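Local coordinates for protein lysyl oxidase (Pichia pastoris, PDB 1W7C) that probably oxidises primary amines, including lysine side chains, to aldehydes, using copper and a topaquinone cofactor in each subunit, at residues S52-W57 with H133-K138; R84-F89 with F97-V102; R506-V511 with I554-S559; E562-G567 with P677-D682. One frame throughout, in Å; residues are numbered along the deposited sequence. Where two conformers were deposited one is given.

Interaction 1: residues S52-W57 with H133-K138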
# COMPACT_ATOMS: atom_id res chain seq x y z
N SER A 52 -34.48 26.91 26.04
CA SER A 52 -34.15 26.09 27.19
C SER A 52 -32.66 26.04 27.43
O SER A 52 -31.87 26.45 26.59
CB SER A 52 -34.60 24.63 26.98
OG SER A 52 -35.91 24.49 26.50
N ASN A 53 -32.28 25.47 28.57
CA ASN A 53 -30.91 24.98 28.78
C ASN A 53 -30.96 23.48 28.80
O ASN A 53 -31.87 22.91 29.39
CB ASN A 53 -30.32 25.44 30.11
CG ASN A 53 -30.53 26.90 30.40
OD1 ASN A 53 -30.39 27.75 29.52
ND2 ASN A 53 -30.83 27.22 31.66
N TYR A 54 -29.97 22.84 28.19
CA TYR A 54 -29.91 21.38 28.22
C TYR A 54 -28.50 20.89 28.03
O TYR A 54 -27.67 21.57 27.46
CB TYR A 54 -30.83 20.75 27.18
CG TYR A 54 -30.63 21.24 25.76
CD1 TYR A 54 -29.75 20.62 24.91
CD2 TYR A 54 -31.37 22.31 25.27
CE1 TYR A 54 -29.59 21.04 23.59
CE2 TYR A 54 -31.21 22.77 23.96
CZ TYR A 54 -30.34 22.13 23.13
OH TYR A 54 -30.21 22.61 21.84
N VAL A 55 -28.23 19.69 28.52
CA VAL A 55 -26.90 19.12 28.43
C VAL A 55 -26.73 18.28 27.15
O VAL A 55 -27.55 17.39 26.86
CB VAL A 55 -26.60 18.25 29.69
CG1 VAL A 55 -25.20 17.62 29.63
CG2 VAL A 55 -26.73 19.08 30.95
N LEU A 56 -25.65 18.53 26.43
CA LEU A 56 -25.33 17.70 25.25
C LEU A 56 -24.39 16.54 25.57
O LEU A 56 -24.72 15.39 25.33
CB LEU A 56 -24.72 18.52 24.11
CG LEU A 56 -25.61 19.41 23.28
CD1 LEU A 56 -25.86 20.70 24.02
CD2 LEU A 56 -24.94 19.66 21.92
N TRP A 57 -23.21 16.90 26.09
CA TRP A 57 -22.08 15.99 26.20
C TRP A 57 -21.43 16.06 27.58
O TRP A 57 -21.40 17.14 28.20
CB TRP A 57 -21.04 16.32 25.13
CG TRP A 57 -21.53 16.08 23.75
CD1 TRP A 57 -22.33 15.05 23.32
CD2 TRP A 57 -21.30 16.92 22.61
NE1 TRP A 57 -22.59 15.19 21.98
CE2 TRP A 57 -21.96 16.32 21.52
CE3 TRP A 57 -20.58 18.11 22.40
CZ2 TRP A 57 -21.95 16.89 20.24
CZ3 TRP A 57 -20.58 18.67 21.13
CH2 TRP A 57 -21.25 18.06 20.06
N HIS A 133 -23.82 23.92 17.16
CA HIS A 133 -23.86 22.52 16.77
C HIS A 133 -25.22 22.19 16.17
O HIS A 133 -26.28 22.64 16.67
CB HIS A 133 -23.62 21.64 17.99
CG HIS A 133 -23.53 20.19 17.68
ND1 HIS A 133 -22.59 19.67 16.83
CD2 HIS A 133 -24.31 19.15 18.06
CE1 HIS A 133 -22.76 18.36 16.73
NE2 HIS A 133 -23.83 18.03 17.43
N LEU A 134 -25.21 21.40 15.11
CA LEU A 134 -26.43 20.87 14.53
C LEU A 134 -26.91 19.73 15.41
O LEU A 134 -26.66 18.55 15.14
CB LEU A 134 -26.18 20.40 13.10
CG LEU A 134 -27.39 19.86 12.34
CD1 LEU A 134 -28.53 20.89 12.26
CD2 LEU A 134 -26.98 19.41 10.93
N ASP A 135 -27.57 20.12 16.49
CA ASP A 135 -27.96 19.20 17.53
C ASP A 135 -29.38 18.72 17.28
O ASP A 135 -30.02 19.09 16.30
CB ASP A 135 -27.74 19.76 18.94
CG ASP A 135 -28.69 20.85 19.32
OD1 ASP A 135 -28.59 21.23 20.53
OD2 ASP A 135 -29.47 21.42 18.52
N ARG A 136 -29.89 17.89 18.18
CA ARG A 136 -31.21 17.27 17.99
C ARG A 136 -32.28 18.36 17.88
O ARG A 136 -33.23 18.23 17.11
CB ARG A 136 -31.55 16.32 19.12
CG ARG A 136 -30.78 15.05 19.04
CD ARG A 136 -31.18 14.01 20.04
NE ARG A 136 -30.37 12.82 19.83
CZ ARG A 136 -30.28 11.81 20.68
NH1 ARG A 136 -30.99 11.80 21.80
NH2 ARG A 136 -29.50 10.78 20.38
N ILE A 137 -32.12 19.41 18.67
CA ILE A 137 -33.11 20.50 18.72
C ILE A 137 -33.12 21.31 17.42
O ILE A 137 -34.18 21.56 16.83
CB ILE A 137 -32.83 21.39 19.97
CG1 ILE A 137 -32.92 20.57 21.28
CG2 ILE A 137 -33.80 22.58 20.00
CD1 ILE A 137 -34.11 19.69 21.38
N LYS A 138 -31.93 21.68 16.93
CA LYS A 138 -31.84 22.41 15.67
C LYS A 138 -32.26 21.56 14.48
O LYS A 138 -32.91 22.07 13.57
CB LYS A 138 -30.45 22.99 15.46
CG LYS A 138 -30.35 23.91 14.26
CD LYS A 138 -29.19 24.87 14.37
CE LYS A 138 -29.54 26.11 15.19
NZ LYS A 138 -28.35 26.95 15.58

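Interaction 2: residues R84-F89 with F97-V102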
# COMPACT_ATOMS: atom_id res chain seq x y z
N ARG A 84 -15.15 17.21 30.76
CA ARG A 84 -15.59 18.25 29.83
C ARG A 84 -17.08 18.02 29.62
O ARG A 84 -17.52 16.89 29.34
CB ARG A 84 -14.88 18.08 28.49
CG ARG A 84 -15.47 18.93 27.36
CD ARG A 84 -14.86 18.64 26.03
NE ARG A 84 -15.48 19.38 24.95
CZ ARG A 84 -16.06 18.85 23.89
NH1 ARG A 84 -16.16 17.52 23.75
NH2 ARG A 84 -16.57 19.67 22.95
N THR A 85 -17.86 19.08 29.78
CA THR A 85 -19.29 19.05 29.44
C THR A 85 -19.60 20.16 28.48
O THR A 85 -18.93 21.18 28.42
CB THR A 85 -20.13 19.19 30.74
OG1 THR A 85 -20.00 20.52 31.28
CG2 THR A 85 -19.62 18.24 31.85
N VAL A 86 -20.59 19.93 27.64
CA VAL A 86 -21.08 20.95 26.73
C VAL A 86 -22.57 21.06 27.03
O VAL A 86 -23.32 20.06 26.95
CB VAL A 86 -20.81 20.62 25.25
CG1 VAL A 86 -21.28 21.76 24.36
CG2 VAL A 86 -19.31 20.29 25.03
N VAL A 87 -23.00 22.30 27.32
CA VAL A 87 -24.35 22.60 27.76
C VAL A 87 -24.85 23.74 26.85
O VAL A 87 -24.16 24.74 26.64
CB VAL A 87 -24.38 23.04 29.23
CG1 VAL A 87 -25.80 23.40 29.69
CG2 VAL A 87 -23.76 21.96 30.13
N TYR A 88 -26.06 23.58 26.33
CA TYR A 88 -26.71 24.69 25.65
C TYR A 88 -27.43 25.55 26.67
O TYR A 88 -28.20 25.05 27.47
CB TYR A 88 -27.70 24.20 24.60
CG TYR A 88 -28.38 25.36 23.93
CD1 TYR A 88 -27.72 26.13 22.98
CD2 TYR A 88 -29.66 25.76 24.31
CE1 TYR A 88 -28.32 27.22 22.39
CE2 TYR A 88 -30.27 26.84 23.71
CZ TYR A 88 -29.59 27.58 22.77
OH TYR A 88 -30.20 28.64 22.15
N PHE A 89 -27.13 26.84 26.64
CA PHE A 89 -27.84 27.83 27.44
C PHE A 89 -28.69 28.75 26.58
O PHE A 89 -28.15 29.61 25.85
CB PHE A 89 -26.87 28.67 28.26
CG PHE A 89 -26.19 27.90 29.35
CD1 PHE A 89 -24.92 27.40 29.16
CD2 PHE A 89 -26.82 27.64 30.55
CE1 PHE A 89 -24.28 26.68 30.14
CE2 PHE A 89 -26.18 26.93 31.55
CZ PHE A 89 -24.90 26.45 31.34
N PHE A 97 -23.89 27.62 23.10
CA PHE A 97 -23.36 26.43 23.75
C PHE A 97 -22.15 26.85 24.57
O PHE A 97 -21.37 27.69 24.12
CB PHE A 97 -22.95 25.36 22.72
CG PHE A 97 -24.08 24.88 21.86
CD1 PHE A 97 -24.54 25.63 20.79
CD2 PHE A 97 -24.73 23.69 22.17
CE1 PHE A 97 -25.62 25.18 20.05
CE2 PHE A 97 -25.76 23.23 21.41
CZ PHE A 97 -26.23 23.99 20.36
N GLU A 98 -21.97 26.27 25.75
CA GLU A 98 -20.78 26.53 26.52
C GLU A 98 -20.14 25.24 26.97
O GLU A 98 -20.81 24.31 27.43
CB GLU A 98 -21.02 27.48 27.70
CG GLU A 98 -19.68 27.99 28.28
CD GLU A 98 -19.80 29.15 29.23
OE1 GLU A 98 -20.90 29.38 29.76
OE2 GLU A 98 -18.75 29.80 29.50
N GLU A 99 -18.81 25.20 26.84
CA GLU A 99 -18.02 24.11 27.37
C GLU A 99 -17.63 24.48 28.80
O GLU A 99 -17.17 25.61 29.06
CB GLU A 99 -16.78 23.91 26.48
CG GLU A 99 -17.13 23.71 25.01
CD GLU A 99 -15.96 23.30 24.13
OE1 GLU A 99 -15.48 22.16 24.31
OE2 GLU A 99 -15.56 24.14 23.32
N LEU A 100 -17.83 23.52 29.70
CA LEU A 100 -17.60 23.67 31.11
C LEU A 100 -16.78 22.48 31.62
O LEU A 100 -17.04 21.34 31.25
CB LEU A 100 -18.94 23.73 31.87
CG LEU A 100 -19.91 24.84 31.43
CD1 LEU A 100 -21.25 24.59 32.12
CD2 LEU A 100 -19.40 26.22 31.72
N LYS A 101 -15.80 22.78 32.47
CA LYS A 101 -15.02 21.77 33.18
C LYS A 101 -15.69 21.48 34.51
O LYS A 101 -16.01 22.42 35.26
CB LYS A 101 -13.60 22.28 33.42
CG LYS A 101 -12.69 21.33 34.22
CD LYS A 101 -11.29 21.93 34.32
CE LYS A 101 -10.59 21.62 35.62
NZ LYS A 101 -9.12 21.89 35.54
N VAL A 102 -15.94 20.20 34.77
CA VAL A 102 -16.51 19.76 36.05
C VAL A 102 -15.52 18.83 36.71
O VAL A 102 -15.20 17.77 36.17
CB VAL A 102 -17.87 19.07 35.91
CG1 VAL A 102 -18.41 18.72 37.29
CG2 VAL A 102 -18.86 19.94 35.13

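Interaction 3: residues R506-V511 with I554-S559. Unlike the reference sequence in segment 506-511: Gln509 (reference Lys).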
# COMPACT_ATOMS: atom_id res chain seq x y z
N ARG A 506 14.07 16.12 17.31
CA ARG A 506 14.32 16.96 16.13
C ARG A 506 13.62 16.27 14.98
O ARG A 506 13.45 15.06 15.01
CB ARG A 506 15.80 17.00 15.83
CG ARG A 506 16.58 17.82 16.66
CD ARG A 506 17.93 18.23 15.98
NE ARG A 506 18.69 18.91 16.99
CZ ARG A 506 19.30 18.30 17.99
NH1 ARG A 506 19.44 17.01 18.01
NH2 ARG A 506 19.92 19.06 18.89
N ALA A 507 13.13 17.02 14.03
CA ALA A 507 12.58 16.46 12.81
C ALA A 507 13.56 16.77 11.69
O ALA A 507 14.05 17.87 11.57
CB ALA A 507 11.24 17.08 12.50
N SER A 508 13.84 15.76 10.87
CA SER A 508 14.80 15.91 9.80
C SER A 508 14.34 15.21 8.56
O SER A 508 13.41 14.41 8.58
CB SER A 508 16.15 15.33 10.21
OG SER A 508 16.07 13.90 10.30
N GLN A 509 14.95 15.55 7.45
CA GLN A 509 14.74 14.80 6.22
C GLN A 509 16.09 14.49 5.58
O GLN A 509 16.99 15.34 5.57
CB GLN A 509 13.90 15.62 5.24
CG GLN A 509 14.46 16.91 4.82
CD GLN A 509 13.56 17.65 3.90
OE1 GLN A 509 12.55 17.10 3.39
NE2 GLN A 509 13.89 18.93 3.66
N TYR A 510 16.22 13.28 5.08
CA TYR A 510 17.30 12.96 4.16
C TYR A 510 16.81 13.20 2.74
O TYR A 510 15.94 12.45 2.26
CB TYR A 510 17.77 11.51 4.33
CG TYR A 510 18.65 11.31 5.55
CD1 TYR A 510 18.12 11.07 6.79
CD2 TYR A 510 20.02 11.44 5.46
CE1 TYR A 510 18.92 10.91 7.90
CE2 TYR A 510 20.82 11.30 6.57
CZ TYR A 510 20.27 11.03 7.79
OH TYR A 510 21.06 10.88 8.92
N VAL A 511 17.31 14.25 2.11
CA VAL A 511 16.93 14.65 0.77
C VAL A 511 17.82 13.88 -0.19
O VAL A 511 19.03 13.78 0.01
CB VAL A 511 17.11 16.19 0.57
CG1 VAL A 511 16.85 16.64 -0.86
CG2 VAL A 511 16.26 16.93 1.57
N ILE A 554 13.39 11.04 2.88
CA ILE A 554 12.98 10.25 4.06
C ILE A 554 12.79 11.21 5.21
O ILE A 554 13.70 11.97 5.54
CB ILE A 554 14.07 9.19 4.43
CG1 ILE A 554 14.16 8.12 3.32
CG2 ILE A 554 13.85 8.58 5.82
CD1 ILE A 554 15.37 7.18 3.46
N LEU A 555 11.61 11.18 5.83
CA LEU A 555 11.24 12.06 6.95
C LEU A 555 11.40 11.32 8.27
O LEU A 555 10.84 10.24 8.48
CB LEU A 555 9.80 12.54 6.85
CG LEU A 555 9.28 13.43 7.98
CD1 LEU A 555 9.99 14.72 8.03
CD2 LEU A 555 7.78 13.65 7.83
N LEU A 556 12.15 11.93 9.19
CA LEU A 556 12.46 11.36 10.48
C LEU A 556 12.01 12.24 11.63
O LEU A 556 12.17 13.46 11.58
CB LEU A 556 13.97 11.10 10.64
CG LEU A 556 14.69 10.24 9.61
CD1 LEU A 556 16.17 10.18 9.91
CD2 LEU A 556 14.05 8.86 9.50
N ILE A 557 11.58 11.58 12.71
CA ILE A 557 11.60 12.16 14.03
C ILE A 557 12.75 11.50 14.79
O ILE A 557 12.75 10.30 15.01
CB ILE A 557 10.28 11.99 14.76
CG1 ILE A 557 9.10 12.56 13.93
CG2 ILE A 557 10.36 12.60 16.17
CD1 ILE A 557 9.15 14.01 13.59
N GLU A 558 13.73 12.32 15.16
CA GLU A 558 14.95 11.87 15.84
C GLU A 558 14.93 12.26 17.31
O GLU A 558 14.43 13.31 17.69
CB GLU A 558 16.18 12.60 15.23
CG GLU A 558 16.42 12.36 13.75
CD GLU A 558 17.64 13.10 13.25
OE1 GLU A 558 18.29 13.88 14.02
OE2 GLU A 558 17.98 12.96 12.02
N SER A 559 15.52 11.42 18.14
CA SER A 559 15.90 11.86 19.48
C SER A 559 16.88 13.04 19.34
O SER A 559 17.79 12.98 18.54
CB SER A 559 16.59 10.75 20.21
OG SER A 559 16.94 11.19 21.52
O HOH W 1 18.87 14.63 16.52
O HOH W 2 19.87 11.00 11.44

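Interaction 4: residues E562-G567 with P677-D682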
# COMPACT_ATOMS: atom_id res chain seq x y z
N GLU A 562 19.82 11.12 22.09
CA GLU A 562 20.15 9.69 22.17
C GLU A 562 20.58 9.20 20.78
O GLU A 562 19.95 9.54 19.76
CB GLU A 562 18.95 8.83 22.65
CG GLU A 562 18.42 9.17 24.04
CD GLU A 562 17.54 8.09 24.66
OE1 GLU A 562 17.12 8.27 25.82
OE2 GLU A 562 17.33 7.05 24.01
N THR A 563 21.65 8.41 20.74
CA THR A 563 22.13 7.80 19.50
C THR A 563 22.23 6.30 19.67
O THR A 563 22.27 5.81 20.80
CB THR A 563 23.51 8.36 19.11
OG1 THR A 563 24.46 8.09 20.16
CG2 THR A 563 23.50 9.87 18.95
N ASN A 564 22.32 5.59 18.55
CA ASN A 564 22.71 4.19 18.58
C ASN A 564 24.23 4.08 18.64
O ASN A 564 24.95 5.10 18.81
CB ASN A 564 22.03 3.38 17.45
CG ASN A 564 22.65 3.57 16.09
OD1 ASN A 564 23.62 4.31 15.91
ND2 ASN A 564 22.06 2.89 15.10
N SER A 565 24.72 2.84 18.60
CA SER A 565 26.14 2.59 18.87
C SER A 565 27.05 3.15 17.80
O SER A 565 28.25 3.29 18.03
CB SER A 565 26.39 1.09 19.05
OG SER A 565 25.69 0.63 20.19
N PHE A 566 26.49 3.47 16.63
CA PHE A 566 27.28 4.00 15.51
C PHE A 566 27.15 5.50 15.32
O PHE A 566 27.60 6.05 14.33
CB PHE A 566 26.95 3.19 14.25
CG PHE A 566 26.98 1.74 14.52
CD1 PHE A 566 25.81 1.00 14.57
CD2 PHE A 566 28.16 1.13 14.90
CE1 PHE A 566 25.83 -0.31 14.93
CE2 PHE A 566 28.18 -0.22 15.27
CZ PHE A 566 27.01 -0.94 15.26
N GLY A 567 26.57 6.16 16.32
CA GLY A 567 26.53 7.61 16.36
C GLY A 567 25.32 8.23 15.70
O GLY A 567 25.20 9.43 15.68
N PRO A 677 11.15 1.97 12.65
CA PRO A 677 12.43 2.33 13.26
C PRO A 677 13.50 2.65 12.22
O PRO A 677 13.58 1.97 11.19
CB PRO A 677 12.82 1.06 14.00
CG PRO A 677 11.59 0.36 14.24
CD PRO A 677 10.69 0.64 13.08
N PHE A 678 14.31 3.67 12.51
CA PHE A 678 15.38 4.12 11.64
C PHE A 678 16.56 4.51 12.50
O PHE A 678 16.56 5.55 13.13
CB PHE A 678 14.86 5.28 10.82
CG PHE A 678 15.77 5.74 9.71
CD1 PHE A 678 15.50 5.38 8.41
CD2 PHE A 678 16.89 6.54 9.95
CE1 PHE A 678 16.31 5.78 7.38
CE2 PHE A 678 17.71 6.96 8.89
CZ PHE A 678 17.40 6.57 7.61
N ASN A 679 17.53 3.61 12.60
CA ASN A 679 18.63 3.77 13.54
C ASN A 679 18.20 3.85 15.00
O ASN A 679 18.92 4.32 15.86
CB ASN A 679 19.50 4.98 13.13
CG ASN A 679 20.15 4.78 11.81
OD1 ASN A 679 20.48 3.65 11.42
ND2 ASN A 679 20.39 5.87 11.11
N TYR A 680 17.00 3.35 15.28
CA TYR A 680 16.41 3.40 16.61
C TYR A 680 17.09 2.35 17.51
O TYR A 680 17.20 2.55 18.72
CB TYR A 680 14.91 3.14 16.52
CG TYR A 680 14.20 3.22 17.84
CD1 TYR A 680 13.95 4.44 18.44
CD2 TYR A 680 13.76 2.06 18.49
CE1 TYR A 680 13.33 4.52 19.65
CE2 TYR A 680 13.13 2.13 19.68
CZ TYR A 680 12.91 3.35 20.27
OH TYR A 680 12.29 3.36 21.49
N PHE A 681 17.51 1.25 16.92
CA PHE A 681 18.35 0.23 17.52
C PHE A 681 19.68 0.16 16.77
O PHE A 681 19.89 0.86 15.78
CB PHE A 681 17.63 -1.12 17.49
CG PHE A 681 16.29 -1.15 18.20
CD1 PHE A 681 16.18 -0.99 19.58
CD2 PHE A 681 15.12 -1.46 17.48
CE1 PHE A 681 14.96 -1.06 20.20
CE2 PHE A 681 13.89 -1.56 18.13
CZ PHE A 681 13.82 -1.38 19.47
N ASP A 682 20.56 -0.74 17.19
CA ASP A 682 21.74 -1.08 16.43
C ASP A 682 21.47 -2.06 15.28
O ASP A 682 22.30 -2.19 14.39
CB ASP A 682 22.79 -1.71 17.36
CG ASP A 682 23.39 -0.74 18.33
OD1 ASP A 682 23.22 0.49 18.17
OD2 ASP A 682 24.11 -1.18 19.26
O HOH W 3 22.89 2.58 12.41

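Interaction 1: residues S52-W57 with H133-K138
The phenol of Tyr54 and the carboxylate of Asp135 reach toward each other, tip to tip, and OH of Tyr54 donates to OD1 of Asp135 across a very short 2.5 Å. CG of Tyr54 lies between the backbone N and the carbonyl carbon (chi1 54°), and the acceptor sits at the edge of the ring, near its plane; ring and carboxylate planes differ by 31°. Ile137 slides past the tyrosine in the opposite direction, CG1 lying 3.5 Å from Tyr54 CZ and flanking the polar pair with carbon. Three residues further along strand 53-61 of the N2 domain, Trp57 and His133 make a T-shaped pair: CH2 of Trp57 stands 3.6 Å above the centre of the imidazole of His133, with the planes at 66°. Between these two contacts Leu56 touches both neighbours through one methyl, CD2 being 3.9 Å from His133 CD2 and 4.1 Å from Asp135 CB.

Asp135 is also the N-cap of helix 136-150, its OD2 accepting from Lys138 N at 2.9 Å along a nearly straight line. A short carboxylate suits the post: one oxygen serves the helix start, the other the strand, and the helix N-terminus would probably help to stabilise the charge.

Behind the first shell, Leu56 and Trp57 both face Val86 of strand 82-89 in a classic beta bulge, consistent with two successive side chains meeting His133. Trp57 is further fixed through NE1, which bonds to Glu388 OE1. Tyr54 has the ring of Tyr88 against its own, while Phe97 packs on both Leu56 and Asp135.

Interaction 2: residues R84-F89 with F97-V102
Tyr88 turns the edge of its ring onto Phe97, CD1 of Tyr88 standing 3.6 Å above the centre of the phenylalanine ring with the planes at 61°. On the same face of the sheet, beyond Val86, the extended chain of Arg84 grips Glu99 side-on: NE and NH2 of Arg84 both bond to OE1 of Glu99, at 2.9 Å and 3.0 Å. That oxygen lies close to the guanidinium plane, while the carboxylate itself is turned 77° from it. Val86 CG2 rests on one face of the guanidinium. These buried charges have further mates, Glu59 at Arg84 NH1, and Tyr119 and Asn120 at the Glu99 carboxylate.

The two strands form an antiparallel beta hairpin in the N2 domain, stitched by paired backbone bonds between Thr85 and Leu100 and between Val87 and Glu98. In the conformer described, Thr85 OG1 adds a second bond to Leu100 O, 3.1 Å long and from above the carbonyl plane.

Around Leu100 CD1 the apolar contacts are longer: it meets Val87 CG2 at 4.1 Å and, tip to tip, Phe89 CZ at 4.2 Å. Glu98 lends only its CB to the edge of Phe89 and carries its carboxylate off to Lys126 and Ser125. At the Arg84 end, Lys101 is partly exposed.

Interaction 3: residues R506-V511 with I554-S559
Ser508 and Glu558 join the two strands by their side chains: in the conformer described, OG of Ser508 donates to OE2 of Glu558 at 2.7 Å from well above the carboxylate plane. That hydroxyl sits between the backbone N and the carbonyl carbon of its own residue (chi1 69°), on the face that also carries Arg506, Tyr510 and Leu556.

Backbone bonds form the regular ladder between the strands. Arg506 with Glu558, Ser508 with Leu556 and Tyr510 with Ile554 are antiparallel hydrogen-bonded pairs, each exchanging two bonds. Between them CA-H...O contacts fill in, such as Gln509 CA to Ile554 O at 3.1 Å.

Of two waters, one accepts from Arg506 NH1 and donates to Glu558 OE1 and Ser559 O, bridging opposite charges whose atoms NH1 and OE1 stay 5.2 Å apart; the other donates to Glu558 OE2 and bonds to Tyr510 OH. Arg506 NH1 also bonds to Ala560 O, and its NE pairs with Asp640. An alanine in place of Glu558 would probably leave Ser508 OG without its acceptor, cost each water one bond, and leave Arg534 without this countercharge.

Apolar contacts lie on both faces: Leu556 CD1 meets the edge of the Tyr510 ring at CE1, 3.5 Å away, and on the other face Ala507 CB touches Ile557 CD1 at 3.9 Å.

In the copper amine oxidase enzyme domain, strand 504-518 is flanked by strand 526-536 and strand 553-559 by 569-576. Ala507 and Ile557 pack on Leu604 of strand 602-606, near a bound calcium, while Tyr510 and Ile554 touch the second subunit.

Interaction 4: residues E562-G567 with P677-D682
A type I beta turn from Asn564 to Gly567 lies against the loop after strand 670-678 and brings Asn564 opposite Asp682, their CA atoms 5.8 Å apart. Gly567 closes the turn at backbone angles that would jam a side chain against the preceding carbonyl.

Asp682 holds the turn with both carboxylate oxygens: OD1 accepts from Ser565 N at 2.8 Å, and OD2 from Ser565 OG at 2.6 Å, each met on its syn side. Serine suits the place because its backbone N-H and hydroxyl present two donors to one carboxylate. An alanine instead of Asp682 would probably leave both these donors without their mate.

Asn564, its CG between the backbone N and the carbonyl carbon (chi1 77°), uses both ends of its amide. ND2 bonds to Phe681 O at 3.0 Å, nearly straight though from above the carbonyl plane, and to a water that donates to Asn679 OD1. OD1 accepts from Phe566 N, 3.1 Å away, to make an Asx turn, and also from Asn568 N; these bonds fix the amide's rotation. Phe566 brings its ring edge to Asp682, CE1 lying 4.0 Å from Asp682 O, and also meets His480 of the second subunit. Asn679 OD1 in turn accepts from Ser658 N of that subunit.

With carboxylate and amide carrying the contact, its geometry depends on direction more than on apolar burial, and the water and Asn679 carry the polar network to the dimer interface.

The four contacts form two clusters on opposite sides of the chain's centre. Interactions 1 and 2, centres 11 Å apart, belong to the N2 region: strands 53-61 and 82-89 are neighbours in one antiparallel sheet, and the hairpin of interaction 2 falls within the chain that interaction 1 brings together. Interactions 3 and 4 come later in the sequence, one after the other, in the enzyme domain. Their centres lie 13 Å apart, Phe678 packing on Leu556, Ile554 and Tyr510, and both touch the second subunit. Between clusters the centres are 41 to 52 Å apart; one pair lies within the N2 domain and the other by the dimer interface.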